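Local structure of malate dehydrogenase (Naegleria fowleri, 6UM4) at residues A[225-230]-A[277-282]. The protein probably catalyses the reversible, nicotinamide-cofactor-dependent interconversion of malate and oxaloacetate. Residues are numbered along the deposited sequence; the frame is centred on the assembly and turned at random.
Sequences PANTNA and WGNHSA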
loop_
_atom_site.group_PDB
_atom_site.type_symbol
_atom_site.label_atom_id
_atom_site.label_comp_id
_atom_site.label_asym_id
_atom_site.label_seq_id
_atom_site.Cartn_x
_atom_site.Cartn_y
_atom_site.Cartn_z
ATOM N N PRO A 225 -2.455 -23.248 -6.644
ATOM C CA PRO A 225 -1.284 -23.289 -7.542
ATOM C C PRO A 225 -1.506 -22.431 -8.795
ATOM O O PRO A 225 -2.377 -22.732 -9.639
ATOM C CB PRO A 225 -1.152 -24.778 -7.883
ATOM C CG PRO A 225 -2.581 -25.277 -7.831
ATOM C CD PRO A 225 -3.230 -24.498 -6.692
ATOM N N ALA A 226 -0.724 -21.349 -8.888
ATOM C CA ALA A 226 -1.037 -20.263 -9.816
ATOM C C ALA A 226 -1.124 -20.759 -11.254
ATOM O O ALA A 226 -2.185 -20.677 -11.871
ATOM C CB ALA A 226 0.002 -19.151 -9.696
ATOM N N ASN A 227 -0.029 -21.327 -11.784
ATOM C CA ASN A 227 0.007 -21.739 -13.193
ATOM C C ASN A 227 -1.159 -22.643 -13.531
ATOM O O ASN A 227 -1.818 -22.475 -14.562
ATOM C CB ASN A 227 1.314 -22.474 -13.525
ATOM C CG ASN A 227 2.534 -21.626 -13.284
ATOM O OD1 ASN A 227 2.641 -20.974 -12.241
ATOM N ND2 ASN A 227 3.468 -21.629 -14.237
ATOM N N THR A 228 -1.397 -23.637 -12.679
ATOM C CA THR A 228 -2.464 -24.597 -12.924
ATOM C C THR A 228 -3.838 -23.948 -12.776
ATOM O O THR A 228 -4.758 -24.236 -13.552
ATOM C CB THR A 228 -2.296 -25.762 -11.960
ATOM O OG1 THR A 228 -0.997 -26.336 -12.164
ATOM C CG2 THR A 228 -3.353 -26.831 -12.215
ATOM N N ASN A 229 -4.009 -23.082 -11.775
ATOM C CA ASN A 229 -5.280 -22.371 -11.657
ATOM C C ASN A 229 -5.572 -21.569 -12.919
ATOM O O ASN A 229 -6.698 -21.583 -13.428
ATOM C CB ASN A 229 -5.263 -21.452 -10.434
ATOM C CG ASN A 229 -5.437 -22.209 -9.129
ATOM O OD1 ASN A 229 -5.914 -23.344 -9.105
ATOM N ND2 ASN A 229 -5.030 -21.582 -8.030
ATOM N N ALA A 230 -4.555 -20.876 -13.449
ATOM C CA ALA A 230 -4.743 -20.088 -14.666
ATOM C C ALA A 230 -5.139 -20.978 -15.837
ATOM O O ALA A 230 -6.029 -20.633 -16.635
ATOM C CB ALA A 230 -3.450 -19.333 -14.989
ATOM N N TRP A 277 11.693 -18.997 -15.049
ATOM C CA TRP A 277 11.062 -19.999 -15.910
ATOM C C TRP A 277 10.256 -20.989 -15.074
ATOM O O TRP A 277 10.653 -21.361 -13.968
ATOM C CB TRP A 277 12.089 -20.802 -16.719
ATOM C CG TRP A 277 12.975 -20.032 -17.659
ATOM C CD1 TRP A 277 14.118 -19.356 -17.336
ATOM C CD2 TRP A 277 12.843 -19.931 -19.084
ATOM N NE1 TRP A 277 14.664 -18.783 -18.453
ATOM C CE2 TRP A 277 13.913 -19.137 -19.546
ATOM C CE3 TRP A 277 11.916 -20.415 -20.008
ATOM C CZ2 TRP A 277 14.081 -18.823 -20.889
ATOM C CZ3 TRP A 277 12.080 -20.098 -21.333
ATOM C CH2 TRP A 277 13.156 -19.307 -21.765
ATOM N N GLY A 278 9.139 -21.455 -15.628
ATOM C CA GLY A 278 8.471 -22.613 -15.049
ATOM C C GLY A 278 7.269 -22.337 -14.156
ATOM O O GLY A 278 6.478 -21.428 -14.412
ATOM N N ASN A 279 7.132 -23.135 -13.105
ATOM C CA ASN A 279 5.998 -23.106 -12.198
ATOM C C ASN A 279 6.233 -22.084 -11.086
ATOM O O ASN A 279 7.361 -21.908 -10.611
ATOM C CB ASN A 279 5.830 -24.509 -11.603
ATOM C CG ASN A 279 4.472 -24.752 -11.032
ATOM O OD1 ASN A 279 3.588 -23.929 -11.170
ATOM N ND2 ASN A 279 4.290 -25.902 -10.386
ATOM N N HIS A 280 5.156 -21.434 -10.635
ATOM C CA HIS A 280 5.252 -20.590 -9.434
ATOM C C HIS A 280 5.334 -21.529 -8.227
ATOM O O HIS A 280 4.356 -21.788 -7.520
ATOM C CB HIS A 280 4.060 -19.634 -9.346
ATOM C CG HIS A 280 4.020 -18.816 -8.094
ATOM N ND1 HIS A 280 5.065 -18.013 -7.689
ATOM C CD2 HIS A 280 3.053 -18.675 -7.154
ATOM C CE1 HIS A 280 4.745 -17.415 -6.553
ATOM N NE2 HIS A 280 3.527 -17.799 -6.208
ATOM N N SER A 281 6.536 -22.056 -7.991
ATOM C CA SER A 281 6.726 -23.073 -6.966
ATOM C C SER A 281 8.219 -23.224 -6.729
ATOM O O SER A 281 9.041 -22.538 -7.345
ATOM C CB SER A 281 6.116 -24.406 -7.387
ATOM O OG SER A 281 6.976 -25.032 -8.320
ATOM N N ALA A 282 8.565 -24.161 -5.854
ATOM C CA ALA A 282 9.974 -24.383 -5.555
ATOM C C ALA A 282 10.748 -25.001 -6.718
ATOM O O ALA A 282 11.976 -25.045 -6.645
ATOM C CB ALA A 282 10.121 -25.266 -4.316
HETATM O O HOH W 1 1.000 -24.464 -10.550
#
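N227, in the first turn of helix 226-235, reaches G278, N279 and H280 in the loop that follows strand 271-277, and so joins the Rossmann-type cofactor-binding domain to the C-terminal domain of the lactate/malate dehydrogenase fold. It is a worked example of one asparagine amide bonding two backbone groups of a loop, a C=O with its ND2 and an N-H with its OD1. At G278, whose backbone angles call for glycine, the carbonyl O accepts a bent bond from N227 ND2 at 3.0 Å. The same ND2 also donates to W371 O; two carbonyls thus take up ND2 while OD1 accepts an N-H, which together define the orientation of the amide.

N279 comes next, its amide plane turned 81° from that of N227. The two acceptors N227 OD1 and N279 OD1 stand 3.3 Å apart without bonding. N279 OD1 takes a bond from a water at 2.7 Å, and the water in turn receives a long, weak bond from T228 N, in the first turn of the helix. N279 ND2 turns to E406 and E410 of helix 394-414.

At H280 the backbone N donates to N227 OD1 over 3.0 Å, fairly straight at the hydrogen (159°) yet arriving well above the carbonyl plane. With CG anti to the backbone N (chi1 175°), the side chain extends past A226, whose CB lies 4.0 Å from H280 CD2. The imidazole ND1 bonds D252 OD2, consistent with the histidine-aspartate pair of this enzyme family's active site; the bond from H280 N to N227 OD1 probably helps to place the backbone that carries the imidazole. H280 is also the centre of an inverse gamma turn, closed by a weak bond of 2.8 Å from S281 N to N279 O.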